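Local coordinates for protein laccase (Botrytis aclada, PDB 3SQR) that probably oxidises phenolic substrates such as hydroquinones at its copper centres, reducing dioxygen to water, as a glycosylated fungal laccase suited to lignin degradation and detoxification of lignin products, at residues 168-173 with 466-471; 124-129 with 525-530; 135-138 with 142-145. One frame throughout, in Å; residues are numbered along the deposited sequence.

Contact 1 of 3, residues 168-173 with 466-471; sequences HSHFSL and HLHGHD. With CU (copper (II) ion), chain E; CU (copper (II) ion), chain F.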
ATOM      1  N   HIS A 168      -6.853   0.363   3.759  1.00 20.13           N
ATOM      2  CA  HIS A 168      -6.429  -0.417   4.880  1.00 20.10           C
ATOM      3  C   HIS A 168      -6.386   0.428   6.103  1.00 20.27           C
ATOM      4  O   HIS A 168      -6.251   1.616   6.018  1.00 21.43           O
ATOM      5  CB  HIS A 168      -5.071  -1.057   4.670  1.00 19.57           C
ATOM      6  CG  HIS A 168      -3.947  -0.100   4.353  1.00 19.47           C
ATOM      7  ND1 HIS A 168      -3.209   0.544   5.326  1.00 21.29           N
ATOM      8  CD2 HIS A 168      -3.375   0.224   3.171  1.00 22.12           C
ATOM      9  CE1 HIS A 168      -2.266   1.273   4.737  1.00 24.74           C
ATOM     10  NE2 HIS A 168      -2.325   1.063   3.426  1.00 22.62           N
ATOM     11  N   SER A 169      -6.458  -0.205   7.240  1.00 20.84           N
ATOM     12  CA  SER A 169      -6.228   0.596   8.454  1.00 21.48           C
ATOM     13  C   SER A 169      -4.831   1.168   8.448  1.00 20.82           C
ATOM     14  O   SER A 169      -3.884   0.502   8.048  1.00 23.13           O
ATOM     15  CB  SER A 169      -6.415  -0.233   9.708  1.00 22.58           C
ATOM     16  OG  SER A 169      -6.012   0.547  10.837  1.00 22.92           O
ATOM     17  N   HIS A 170      -4.713   2.427   8.893  1.00 20.78           N
ATOM     18  CA  HIS A 170      -3.431   3.018   9.069  1.00 21.67           C
ATOM     19  C   HIS A 170      -3.230   3.262  10.587  1.00 21.70           C
ATOM     20  O   HIS A 170      -2.350   3.987  10.994  1.00 22.44           O
ATOM     21  CB  HIS A 170      -3.330   4.305   8.290  1.00 22.57           C
ATOM     22  CG  HIS A 170      -1.989   4.559   7.701  1.00 21.75           C
ATOM     23  ND1 HIS A 170      -0.848   4.616   8.448  1.00 22.32           N
ATOM     24  CD2 HIS A 170      -1.590   4.731   6.405  1.00 23.16           C
ATOM     25  CE1 HIS A 170       0.183   4.878   7.666  1.00 25.13           C
ATOM     26  NE2 HIS A 170      -0.232   4.922   6.413  1.00 22.98           N
ATOM     27  N   PHE A 171      -3.950   2.515  11.398  1.00 22.94           N
ATOM     28  CA  PHE A 171      -3.880   2.621  12.848  1.00 23.30           C
ATOM     29  C   PHE A 171      -3.049   1.448  13.333  1.00 23.31           C
ATOM     30  O   PHE A 171      -3.466   0.257  13.291  1.00 22.84           O
ATOM     31  CB  PHE A 171      -5.271   2.587  13.432  1.00 23.15           C
ATOM     32  CG  PHE A 171      -5.307   2.662  14.925  1.00 24.11           C
ATOM     33  CD1 PHE A 171      -5.129   1.516  15.665  1.00 27.49           C
ATOM     34  CD2 PHE A 171      -5.566   3.846  15.538  1.00 26.07           C
ATOM     35  CE1 PHE A 171      -5.194   1.557  17.047  1.00 28.65           C
ATOM     36  CE2 PHE A 171      -5.634   3.929  16.938  1.00 23.79           C
ATOM     37  CZ  PHE A 171      -5.426   2.771  17.678  1.00 24.35           C
ATOM     38  N   SER A 172      -1.802   1.757  13.660  1.00 24.63           N
ATOM     39  CA  SER A 172      -0.907   0.755  14.204  1.00 25.12           C
ATOM     40  C   SER A 172      -0.864  -0.483  13.275  1.00 26.62           C
ATOM     41  O   SER A 172      -0.834  -0.303  12.034  1.00 27.19           O
ATOM     42  CB  SER A 172      -1.254   0.454  15.712  1.00 26.01           C
ATOM     43  OG  SER A 172      -0.377  -0.553  16.235  1.00 27.25           O
ATOM     44  N   LEU A 173      -0.782  -1.696  13.799  1.00 25.87           N
ATOM     45  CA  LEU A 173      -0.518  -2.873  12.945  1.00 25.84           C
ATOM     46  C   LEU A 173      -1.756  -3.542  12.411  1.00 25.13           C
ATOM     47  O   LEU A 173      -1.679  -4.649  11.906  1.00 24.39           O
ATOM     48  CB  LEU A 173       0.271  -3.926  13.758  1.00 26.80           C
ATOM     49  CG  LEU A 173       1.619  -3.499  14.306  1.00 25.82           C
ATOM     50  CD1 LEU A 173       2.090  -4.551  15.377  1.00 26.95           C
ATOM     51  CD2 LEU A 173       2.617  -3.438  13.182  1.00 23.91           C
ATOM     52  N   HIS A 466       6.273   4.772   1.159  1.00 23.11           N
ATOM     53  CA  HIS A 466       4.996   5.234   0.676  1.00 22.96           C
ATOM     54  C   HIS A 466       4.864   6.712   1.020  1.00 22.20           C
ATOM     55  O   HIS A 466       5.072   7.099   2.181  1.00 21.60           O
ATOM     56  CB  HIS A 466       3.890   4.468   1.398  1.00 25.08           C
ATOM     57  CG  HIS A 466       2.518   4.974   1.079  1.00 26.19           C
ATOM     58  ND1 HIS A 466       1.465   4.945   1.982  1.00 29.16           N
ATOM     59  CD2 HIS A 466       2.017   5.433  -0.081  1.00 28.92           C
ATOM     60  CE1 HIS A 466       0.406   5.462   1.395  1.00 26.42           C
ATOM     61  NE2 HIS A 466       0.718   5.757   0.146  1.00 30.42           N
ATOM     62  N   LEU A 467       4.497   7.508   0.029  1.00 21.88           N
ATOM     63  CA  LEU A 467       4.177   8.926   0.222  1.00 20.87           C
ATOM     64  C   LEU A 467       2.683   9.141   0.063  1.00 21.47           C
ATOM     65  O   LEU A 467       2.113   8.752  -0.914  1.00 22.24           O
ATOM     66  CB  LEU A 467       4.871   9.779  -0.852  1.00 20.44           C
ATOM     67  CG  LEU A 467       4.510  11.299  -0.849  1.00 22.19           C
ATOM     68  CD1 LEU A 467       4.841  11.979   0.458  1.00 20.87           C
ATOM     69  CD2 LEU A 467       5.264  12.078  -1.938  1.00 22.75           C
ATOM     70  N   HIS A 468       2.046   9.805   1.023  1.00 21.13           N
ATOM     71  CA  HIS A 468       0.640  10.116   0.965  1.00 20.39           C
ATOM     72  C   HIS A 468       0.434  11.431   0.173  1.00 20.76           C
ATOM     73  O   HIS A 468       1.335  12.278   0.104  1.00 21.50           O
ATOM     74  CB  HIS A 468       0.116  10.273   2.402  1.00 20.85           C
ATOM     75  CG  HIS A 468      -0.010   9.005   3.145  1.00 19.19           C
ATOM     76  ND1 HIS A 468      -1.188   8.621   3.756  1.00 20.10           N
ATOM     77  CD2 HIS A 468       0.876   8.018   3.388  1.00 19.59           C
ATOM     78  CE1 HIS A 468      -1.019   7.431   4.297  1.00 20.70           C
ATOM     79  NE2 HIS A 468       0.221   7.059   4.111  1.00 21.37           N
ATOM     80  N   GLY A 469      -0.748  11.615  -0.318  1.00 20.56           N
ATOM     81  CA  GLY A 469      -1.168  12.872  -1.004  1.00 19.98           C
ATOM     82  C   GLY A 469      -0.553  13.192  -2.350  1.00 22.09           C
ATOM     83  O   GLY A 469      -0.897  14.171  -2.977  1.00 22.65           O
ATOM     84  N   HIS A 470       0.311  12.327  -2.857  1.00 20.13           N
ATOM     85  CA  HIS A 470       1.049  12.545  -4.081  1.00 21.69           C
ATOM     86  C   HIS A 470       1.463  11.264  -4.724  1.00 20.81           C
ATOM     87  O   HIS A 470       1.899  10.337  -4.027  1.00 20.81           O
ATOM     88  CB  HIS A 470       2.379  13.280  -3.880  1.00 20.79           C
ATOM     89  CG  HIS A 470       2.228  14.601  -3.227  1.00 23.24           C
ATOM     90  ND1 HIS A 470       2.153  15.753  -3.954  1.00 23.59           N
ATOM     91  CD2 HIS A 470       2.088  14.963  -1.922  1.00 25.14           C
ATOM     92  CE1 HIS A 470       2.010  16.779  -3.140  1.00 26.42           C
ATOM     93  NE2 HIS A 470       1.961  16.334  -1.903  1.00 26.27           N
ATOM     94  N   ASP A 471       1.451  11.282  -6.044  1.00 21.73           N
ATOM     95  CA  ASP A 471       2.360  10.402  -6.771  1.00 21.10           C
ATOM     96  C   ASP A 471       3.710  11.076  -6.840  1.00 22.80           C
ATOM     97  O   ASP A 471       3.771  12.286  -7.055  1.00 23.80           O
ATOM     98  CB  ASP A 471       1.954  10.165  -8.191  1.00 21.11           C
ATOM     99  CG  ASP A 471       0.735   9.270  -8.331  1.00 21.10           C
ATOM    100  OD1 ASP A 471       0.364   8.557  -7.408  1.00 21.27           O
ATOM    101  OD2 ASP A 471       0.204   9.272  -9.412  1.00 23.39           O
TER
HETATM  102 CU    CU E 545       0.811   5.232   4.665  0.80 27.37          CU
HETATM  103 CU    CU F 546      -0.796   1.647   2.278  0.80 27.45          CU
HETATM  104  O   HOH W   1       0.039   3.381   4.080  1.00 31.17           O
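H170 and H468 reach one another from opposite directions, and a copper ion lies between their NE2 atoms. The metal evidence is direct: H170 NE2 lies 2.1 Å and H468 NE2 2.0 Å from the chain E copper, with a nitrogen-copper-nitrogen angle of about 103° read from the atoms. Water 1 is a further ligand of the same ion. H466 ND1 makes only a long, weak approach to it at 2.8 Å and is hydrogen-bonded to water 1; by similarity H466 belongs to the type 2 copper site. H168 serves the second copper, chain F, through NE2 at 2.0 Å.

As a ring pair, H170 and H468 meet obliquely, with planes at 61°. H170 NE2 arrives at the edge of the H468 ring, near its plane, and the 3.2 Å between H170 NE2 and H468 NE2 reflects a shared metal, not a hydrogen bond.

Hydrogen bonds hold the H168 and H468 rings from behind the metal. H168 ND1 donates to S169 O at 2.8 Å; the acceptor lies in the imidazole plane, although the donor stands above the carbonyl plane. Chi1 of 57° puts CG between the backbone N and the carbonyl carbon, which brings ND1 to the carbonyl of the next residue. H468 ND1 is held by D137. Locally in the backbone, S169 OG accepts from F171 N in an ST turn.

Both segments leave the ends of strands, 163-169 and 463-467, in different sheets. L523 of strand 520-526 touches both H170 and H468, while L173 packs on helices 210-217 and 529-533.

Contact 2 of 3, residues 124-129 with 525-530; sequences HWHGIR and HCHIAW. With CU (copper (II) ion), chain F; CU (copper (II) ion), chain E; CU (copper (II) ion), chain D.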
ATOM      1  N   HIS A 124      -7.150   4.329   5.672  1.00 19.68           N
ATOM      2  CA  HIS A 124      -6.444   5.000   4.617  1.00 18.74           C
ATOM      3  C   HIS A 124      -6.762   4.328   3.241  1.00 18.37           C
ATOM      4  O   HIS A 124      -6.896   3.150   3.107  1.00 19.87           O
ATOM      5  CB  HIS A 124      -4.946   4.987   4.884  1.00 19.32           C
ATOM      6  CG  HIS A 124      -4.120   5.449   3.733  1.00 18.96           C
ATOM      7  ND1 HIS A 124      -4.163   6.750   3.270  1.00 20.24           N
ATOM      8  CD2 HIS A 124      -3.170   4.814   3.001  1.00 22.38           C
ATOM      9  CE1 HIS A 124      -3.348   6.862   2.228  1.00 18.38           C
ATOM     10  NE2 HIS A 124      -2.713   5.712   2.062  1.00 24.01           N
ATOM     11  N   TRP A 125      -6.859   5.181   2.254  1.00 18.90           N
ATOM     12  CA  TRP A 125      -7.233   4.799   0.868  1.00 19.90           C
ATOM     13  C   TRP A 125      -5.923   4.942   0.115  1.00 19.94           C
ATOM     14  O   TRP A 125      -5.469   6.055  -0.187  1.00 19.30           O
ATOM     15  CB  TRP A 125      -8.380   5.714   0.386  1.00 19.42           C
ATOM     16  CG  TRP A 125      -9.348   5.961   1.503  1.00 22.18           C
ATOM     17  CD1 TRP A 125      -9.335   7.025   2.401  1.00 24.45           C
ATOM     18  CD2 TRP A 125     -10.387   5.096   1.938  1.00 17.96           C
ATOM     19  NE1 TRP A 125     -10.296   6.832   3.331  1.00 20.56           N
ATOM     20  CE2 TRP A 125     -10.919   5.642   3.109  1.00 20.00           C
ATOM     21  CE3 TRP A 125     -10.857   3.833   1.504  1.00 21.36           C
ATOM     22  CZ2 TRP A 125     -11.884   5.022   3.831  1.00 21.71           C
ATOM     23  CZ3 TRP A 125     -11.831   3.197   2.234  1.00 20.37           C
ATOM     24  CH2 TRP A 125     -12.366   3.800   3.391  1.00 21.01           C
ATOM     25  N   HIS A 126      -5.251   3.797  -0.087  1.00 19.94           N
ATOM     26  CA  HIS A 126      -3.867   3.830  -0.459  1.00 19.10           C
ATOM     27  C   HIS A 126      -3.657   4.460  -1.826  1.00 19.67           C
ATOM     28  O   HIS A 126      -4.163   4.030  -2.833  1.00 21.84           O
ATOM     29  CB  HIS A 126      -3.192   2.462  -0.275  1.00 19.66           C
ATOM     30  CG  HIS A 126      -1.746   2.516  -0.548  1.00 17.95           C
ATOM     31  ND1 HIS A 126      -0.805   2.159   0.369  1.00 21.74           N
ATOM     32  CD2 HIS A 126      -1.077   2.831  -1.683  1.00 20.65           C
ATOM     33  CE1 HIS A 126       0.390   2.278  -0.168  1.00 19.45           C
ATOM     34  NE2 HIS A 126       0.258   2.725  -1.404  1.00 22.20           N
ATOM     35  N   GLY A 127      -2.766   5.440  -1.852  1.00 20.07           N
ATOM     36  CA  GLY A 127      -2.365   6.091  -3.065  1.00 19.37           C
ATOM     37  C   GLY A 127      -3.378   7.104  -3.568  1.00 20.67           C
ATOM     38  O   GLY A 127      -3.143   7.741  -4.594  1.00 19.50           O
ATOM     39  N   ILE A 128      -4.470   7.280  -2.831  1.00 21.50           N
ATOM     40  CA  ILE A 128      -5.491   8.194  -3.234  1.00 21.08           C
ATOM     41  C   ILE A 128      -5.008   9.592  -2.909  1.00 20.95           C
ATOM     42  O   ILE A 128      -4.714   9.881  -1.784  1.00 21.87           O
ATOM     43  CB  ILE A 128      -6.881   7.870  -2.588  1.00 21.14           C
ATOM     44  CG1 ILE A 128      -7.358   6.472  -3.084  1.00 22.03           C
ATOM     45  CG2 ILE A 128      -7.944   8.882  -3.033  1.00 19.64           C
ATOM     46  CD1 ILE A 128      -7.545   6.310  -4.639  1.00 23.07           C
ATOM     47  N   ARG A 129      -5.092  10.469  -3.888  1.00 21.15           N
ATOM     48  CA  ARG A 129      -4.432  11.773  -3.779  1.00 21.20           C
ATOM     49  C   ARG A 129      -5.029  12.648  -2.678  1.00 22.87           C
ATOM     50  O   ARG A 129      -4.307  13.392  -2.050  1.00 21.08           O
ATOM     51  CB  ARG A 129      -4.567  12.448  -5.115  1.00 21.55           C
ATOM     52  CG  ARG A 129      -3.757  13.649  -5.246  1.00 22.52           C
ATOM     53  CD  ARG A 129      -4.082  14.312  -6.547  1.00 24.68           C
ATOM     54  NE  ARG A 129      -3.175  15.431  -6.831  1.00 26.46           N
ATOM     55  CZ  ARG A 129      -3.262  16.163  -7.950  1.00 26.22           C
ATOM     56  NH1 ARG A 129      -4.210  15.919  -8.799  1.00 24.76           N
ATOM     57  NH2 ARG A 129      -2.374  17.097  -8.225  1.00 30.85           N
ATOM     58  N   HIS A 525       6.431   7.056   4.861  1.00 22.77           N
ATOM     59  CA  HIS A 525       6.876   6.046   5.760  1.00 22.13           C
ATOM     60  C   HIS A 525       7.226   4.782   5.052  1.00 21.88           C
ATOM     61  O   HIS A 525       6.790   4.560   3.923  1.00 22.68           O
ATOM     62  CB  HIS A 525       5.797   5.743   6.790  1.00 22.74           C
ATOM     63  CG  HIS A 525       4.565   5.154   6.205  1.00 22.79           C
ATOM     64  ND1 HIS A 525       4.267   3.811   6.286  1.00 24.43           N
ATOM     65  CD2 HIS A 525       3.557   5.726   5.506  1.00 26.13           C
ATOM     66  CE1 HIS A 525       3.100   3.594   5.708  1.00 24.34           C
ATOM     67  NE2 HIS A 525       2.666   4.734   5.196  1.00 25.57           N
ATOM     68  N   CYS A 526       8.063   3.986   5.709  1.00 22.29           N
ATOM     69  CA  CYS A 526       8.256   2.599   5.298  1.00 21.15           C
ATOM     70  C   CYS A 526       6.945   1.840   5.543  1.00 20.73           C
ATOM     71  O   CYS A 526       6.309   1.992   6.611  1.00 21.37           O
ATOM     72  CB  CYS A 526       9.370   1.952   6.114  1.00 22.97           C
ATOM     73  SG  CYS A 526       9.588   0.293   5.596  1.00 23.39           S
ATOM     74  N   HIS A 527       6.541   1.045   4.564  1.00 20.47           N
ATOM     75  CA  HIS A 527       5.289   0.309   4.617  1.00 21.65           C
ATOM     76  C   HIS A 527       5.468  -1.076   5.226  1.00 23.27           C
ATOM     77  O   HIS A 527       4.478  -1.854   5.341  1.00 24.27           O
ATOM     78  CB  HIS A 527       4.664   0.163   3.193  1.00 21.97           C
ATOM     79  CG  HIS A 527       3.167   0.296   3.169  1.00 23.06           C
ATOM     80  ND1 HIS A 527       2.355  -0.561   3.857  1.00 21.48           N
ATOM     81  CD2 HIS A 527       2.338   1.167   2.515  1.00 23.26           C
ATOM     82  CE1 HIS A 527       1.093  -0.225   3.651  1.00 25.15           C
ATOM     83  NE2 HIS A 527       1.044   0.834   2.857  1.00 24.03           N
ATOM     84  N   ILE A 528       6.687  -1.414   5.657  1.00 22.63           N
ATOM     85  CA  ILE A 528       6.877  -2.618   6.468  1.00 21.03           C
ATOM     86  C   ILE A 528       6.249  -2.248   7.825  1.00 21.37           C
ATOM     87  O   ILE A 528       6.670  -1.270   8.460  1.00 22.54           O
ATOM     88  CB  ILE A 528       8.346  -2.995   6.606  1.00 19.33           C
ATOM     89  CG1 ILE A 528       8.938  -3.456   5.276  1.00 22.35           C
ATOM     90  CG2 ILE A 528       8.491  -4.107   7.728  1.00 22.32           C
ATOM     91  CD1 ILE A 528      10.500  -3.588   5.260  1.00 22.74           C
ATOM     92  N   ALA A 529       5.183  -2.939   8.207  1.00 21.37           N
ATOM     93  CA  ALA A 529       4.379  -2.496   9.293  1.00 22.75           C
ATOM     94  C   ALA A 529       5.193  -2.366  10.568  1.00 22.66           C
ATOM     95  O   ALA A 529       4.998  -1.407  11.298  1.00 21.90           O
ATOM     96  CB  ALA A 529       3.129  -3.441   9.514  1.00 23.61           C
ATOM     97  N   TRP A 530       6.096  -3.318  10.816  1.00 22.25           N
ATOM     98  CA  TRP A 530       6.973  -3.183  11.971  1.00 23.67           C
ATOM     99  C   TRP A 530       7.763  -1.900  11.937  1.00 23.24           C
ATOM    100  O   TRP A 530       7.868  -1.261  12.996  1.00 23.10           O
ATOM    101  CB  TRP A 530       7.922  -4.351  12.110  1.00 23.89           C
ATOM    102  CG  TRP A 530       7.296  -5.704  11.978  1.00 22.60           C
ATOM    103  CD1 TRP A 530       7.591  -6.637  11.066  1.00 25.85           C
ATOM    104  CD2 TRP A 530       6.316  -6.283  12.849  1.00 23.47           C
ATOM    105  NE1 TRP A 530       6.871  -7.773  11.296  1.00 27.22           N
ATOM    106  CE2 TRP A 530       6.107  -7.579  12.412  1.00 25.71           C
ATOM    107  CE3 TRP A 530       5.698  -5.854  14.033  1.00 26.08           C
ATOM    108  CZ2 TRP A 530       5.234  -8.451  13.063  1.00 27.00           C
ATOM    109  CZ3 TRP A 530       4.839  -6.695  14.663  1.00 28.28           C
ATOM    110  CH2 TRP A 530       4.614  -7.981  14.158  1.00 23.08           C
TER
HETATM  111 CU    CU F 546      -0.796   1.647   2.278  0.80 27.45          CU
HETATM  112 CU    CU E 545       0.811   5.232   4.665  0.80 27.37          CU
HETATM  113 CU    CU D 544      11.498  -0.432   6.506  1.00 25.39          CU
HETATM  114  O   HOH W   1       0.039   3.381   4.080  1.00 31.17           O
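H126 binds copper through ND1, whereas its partner H527 uses NE2; the two imidazoles come to the chain F ion from opposite directions. H126 ND1 lies 2.0 Å from the chain F copper. H527 NE2 lies 2.1 Å from the chain F copper, and the nitrogen-copper-nitrogen angle measured from the atoms is about 112°. H126 ND1 and H527 NE2 stand 3.4 Å apart without a hydrogen bond. Each lies at the edge of the other ring, and the rings meet rim to rim, planes 34° apart, neither over the other's face. In H126, CG is anti to the backbone N (chi1 -175°), which extends the ring toward the copper, and chi2 turns ND1 to it; its remote NE2 is hydrogen-bonded to D500.

The second segment is the His-Cys-His motif of multicopper oxidases. H525 binds the chain E copper through NE2, H527 the chain F copper, and between them C526 SG is 2.2 Å from the chain D ion, a centre that H463 and H531 complete. A through-bond path of coordination and chain bonds links the chain D copper, which fits the type 1 site, to the coppers that fit the type 3 pair, consistent with the electron route of this family.

Second-shell bonds hold the motif. H525 ND1 donates to C526 O at 2.8 Å, with the acceptor tilted out of the ring plane, and I528 N donates to C526 SG at 3.4 Å. I528, at the N-cap of helix 529-533, brings CD1 to 3.5 Å from the chain D copper. In segment 124-129, W125 to I128 form a type II turn, with R129 salt-bridged to D517.

Contact 3 of 3, residues 135-138 with 142-145; sequences EYDG and VTQC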
ATOM      1  N   GLU A 135      -8.535  15.588   5.137  1.00 24.17           N
ATOM      2  CA  GLU A 135      -9.061  15.105   6.371  1.00 22.94           C
ATOM      3  C   GLU A 135      -9.672  13.689   6.274  1.00 21.51           C
ATOM      4  O   GLU A 135     -10.063  13.098   7.240  1.00 22.12           O
ATOM      5  CB  GLU A 135     -10.081  16.088   6.932  1.00 25.63           C
ATOM      6  CG  GLU A 135     -11.338  16.159   6.195  1.00 27.68           C
ATOM      7  CD  GLU A 135     -11.344  17.002   4.877  1.00 33.65           C
ATOM      8  OE1 GLU A 135     -10.284  17.564   4.430  1.00 33.74           O
ATOM      9  OE2 GLU A 135     -12.469  17.132   4.336  1.00 39.03           O
ATOM     10  N   TYR A 136      -9.641  13.119   5.070  1.00 21.44           N
ATOM     11  CA  TYR A 136     -10.152  11.809   4.856  1.00 22.14           C
ATOM     12  C   TYR A 136      -9.041  10.860   4.364  1.00 21.28           C
ATOM     13  O   TYR A 136      -9.329   9.727   3.958  1.00 21.21           O
ATOM     14  CB  TYR A 136     -11.326  11.853   3.892  1.00 21.66           C
ATOM     15  CG  TYR A 136     -12.499  12.635   4.495  1.00 19.15           C
ATOM     16  CD1 TYR A 136     -13.015  12.261   5.742  1.00 21.24           C
ATOM     17  CD2 TYR A 136     -12.991  13.758   3.871  1.00 21.90           C
ATOM     18  CE1 TYR A 136     -14.040  12.944   6.318  1.00 25.21           C
ATOM     19  CE2 TYR A 136     -14.057  14.459   4.427  1.00 24.91           C
ATOM     20  CZ  TYR A 136     -14.540  14.064   5.667  1.00 22.84           C
ATOM     21  OH  TYR A 136     -15.584  14.765   6.276  1.00 25.88           O
ATOM     22  N   ASP A 137      -7.789  11.287   4.505  1.00 20.79           N
ATOM     23  CA  ASP A 137      -6.663  10.425   4.195  1.00 20.62           C
ATOM     24  C   ASP A 137      -6.495   9.217   5.115  1.00 20.64           C
ATOM     25  O   ASP A 137      -5.867   8.216   4.758  1.00 22.06           O
ATOM     26  CB  ASP A 137      -5.382  11.240   4.115  1.00 20.30           C
ATOM     27  CG  ASP A 137      -4.248  10.512   3.495  1.00 24.09           C
ATOM     28  OD1 ASP A 137      -4.462   9.868   2.406  1.00 21.07           O
ATOM     29  OD2 ASP A 137      -3.129  10.593   4.026  1.00 25.35           O
ATOM     30  N   GLY A 138      -7.047   9.319   6.315  1.00 20.09           N
ATOM     31  CA  GLY A 138      -7.105   8.209   7.257  1.00 20.21           C
ATOM     32  C   GLY A 138      -5.843   7.883   7.992  1.00 20.24           C
ATOM     33  O   GLY A 138      -5.711   6.781   8.487  1.00 22.30           O
ATOM     34  N   VAL A 142      -2.180  12.182  12.108  1.00 23.30           N
ATOM     35  CA  VAL A 142      -1.828  13.170  11.098  1.00 23.42           C
ATOM     36  C   VAL A 142      -3.059  13.859  10.526  1.00 23.83           C
ATOM     37  O   VAL A 142      -3.175  15.105  10.561  1.00 24.07           O
ATOM     38  CB  VAL A 142      -1.007  12.534   9.961  1.00 23.89           C
ATOM     39  CG1 VAL A 142      -0.781  13.593   8.805  1.00 22.63           C
ATOM     40  CG2 VAL A 142       0.310  11.843  10.481  1.00 23.07           C
ATOM     41  N   THR A 143      -4.011  13.088   9.957  1.00 23.24           N
ATOM     42  CA  THR A 143      -5.198  13.694   9.294  1.00 23.53           C
ATOM     43  C   THR A 143      -6.500  13.549  10.060  1.00 22.63           C
ATOM     44  O   THR A 143      -7.543  14.101   9.692  1.00 24.17           O
ATOM     45  CB  THR A 143      -5.383  13.130   7.882  1.00 23.40           C
ATOM     46  OG1 THR A 143      -5.668  11.755   7.992  1.00 22.53           O
ATOM     47  CG2 THR A 143      -4.134  13.337   7.041  1.00 21.20           C
ATOM     48  N   GLN A 144      -6.439  12.813  11.152  1.00 23.46           N
ATOM     49  CA  GLN A 144      -7.567  12.608  12.040  1.00 22.56           C
ATOM     50  C   GLN A 144      -7.134  12.051  13.377  1.00 22.19           C
ATOM     51  O   GLN A 144      -6.061  11.472  13.528  1.00 23.16           O
ATOM     52  CB  GLN A 144      -8.561  11.593  11.483  1.00 22.18           C
ATOM     53  CG  GLN A 144      -8.029  10.214  11.267  1.00 24.22           C
ATOM     54  CD  GLN A 144      -9.115   9.269  10.780  1.00 24.27           C
ATOM     55  OE1 GLN A 144      -9.296   9.108   9.560  1.00 21.81           O
ATOM     56  NE2 GLN A 144      -9.867   8.691  11.700  1.00 20.86           N
ATOM     57  N   CYS A 145      -8.025  12.156  14.348  1.00 23.61           N
ATOM     58  CA  CYS A 145      -7.964  11.349  15.523  1.00 24.05           C
ATOM     59  C   CYS A 145      -8.503   9.963  15.104  1.00 22.80           C
ATOM     60  O   CYS A 145      -9.316   9.872  14.178  1.00 25.40           O
ATOM     61  CB  CYS A 145      -8.865  11.872  16.641  1.00 25.05           C
ATOM     62  SG  CYS A 145      -8.268  13.478  17.316  1.00 26.69           S
TER
HETATM   63  O   HOH W   2      -8.355  11.090   7.955  1.00 20.78           O
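G138 and T143 meet round a buried water, the tight centre of this contact. Water 2 has four bonded partners: it donates to E135 O at 2.7 Å and to Q144 OE1, and accepts from G138 N at 2.7 Å and from T143 OG1 at 2.8 Å. Two partners come from each segment, so the water joins the two arms of a loop that have no clear direct hydrogen bond. Close by, Q144 OE1 touches G138 CA at 3.3 Å, an approach made over a residue with no side chain.

The Q144 carboxamide is fixed at both ends. NE2 donates to C145 O at 2.8 Å, with the acceptor close to the amide plane, while OE1 takes the water and also Y155 OH. T143 has chi1 at 64°, which sets OG1 between the backbone N and the carbonyl carbon and aims it at the water; V139 N is bonded to the same oxygen.

Packing is looser away from the water. D137 and T143 cross obliquely, joined by D137 CB to T143 CG2 at 3.8 Å, and E135 O stands 3.7 Å from T143 O. The E135 and Y136 CB atoms point away from the other segment; E135 CG lies over one Y136 ring face, whose hydroxyl bonds D553 of helix 551-567.

Beyond the water, D137 O is hydrogen-bonded to H124 ND1, and H124 is a predicted type 2 copper ligand. The chemistry is thus that of a loop closed by one water with both its donors and both its acceptors in use, and it is consistent with a second-shell position for D137 beside the copper site.

Overall arrangement
Contacts 1 and 2 belong to one copper cluster, their centres about 3 Å apart. Each supplies ligands to both the chain E and the chain F copper, and water 1, bound to the chain E copper, belongs to both. Backbone bonds H168 N to H124 O (2.9 Å) and H466 N to H525 O (2.8 Å) tie the paired strands in each sheet. Segment 525-530 of contact 2 continues to the chain D copper, 12.2 Å from the chain E copper. Contact 3, centred about 10 Å from contact 1 and 13 Å from contact 2, holds no metal ligand; D137 OD2 is 2.8 Å from H468 ND1 and D137 O is 2.7 Å from H124 ND1, probable hydrogen bonds to contacts 1 and 2.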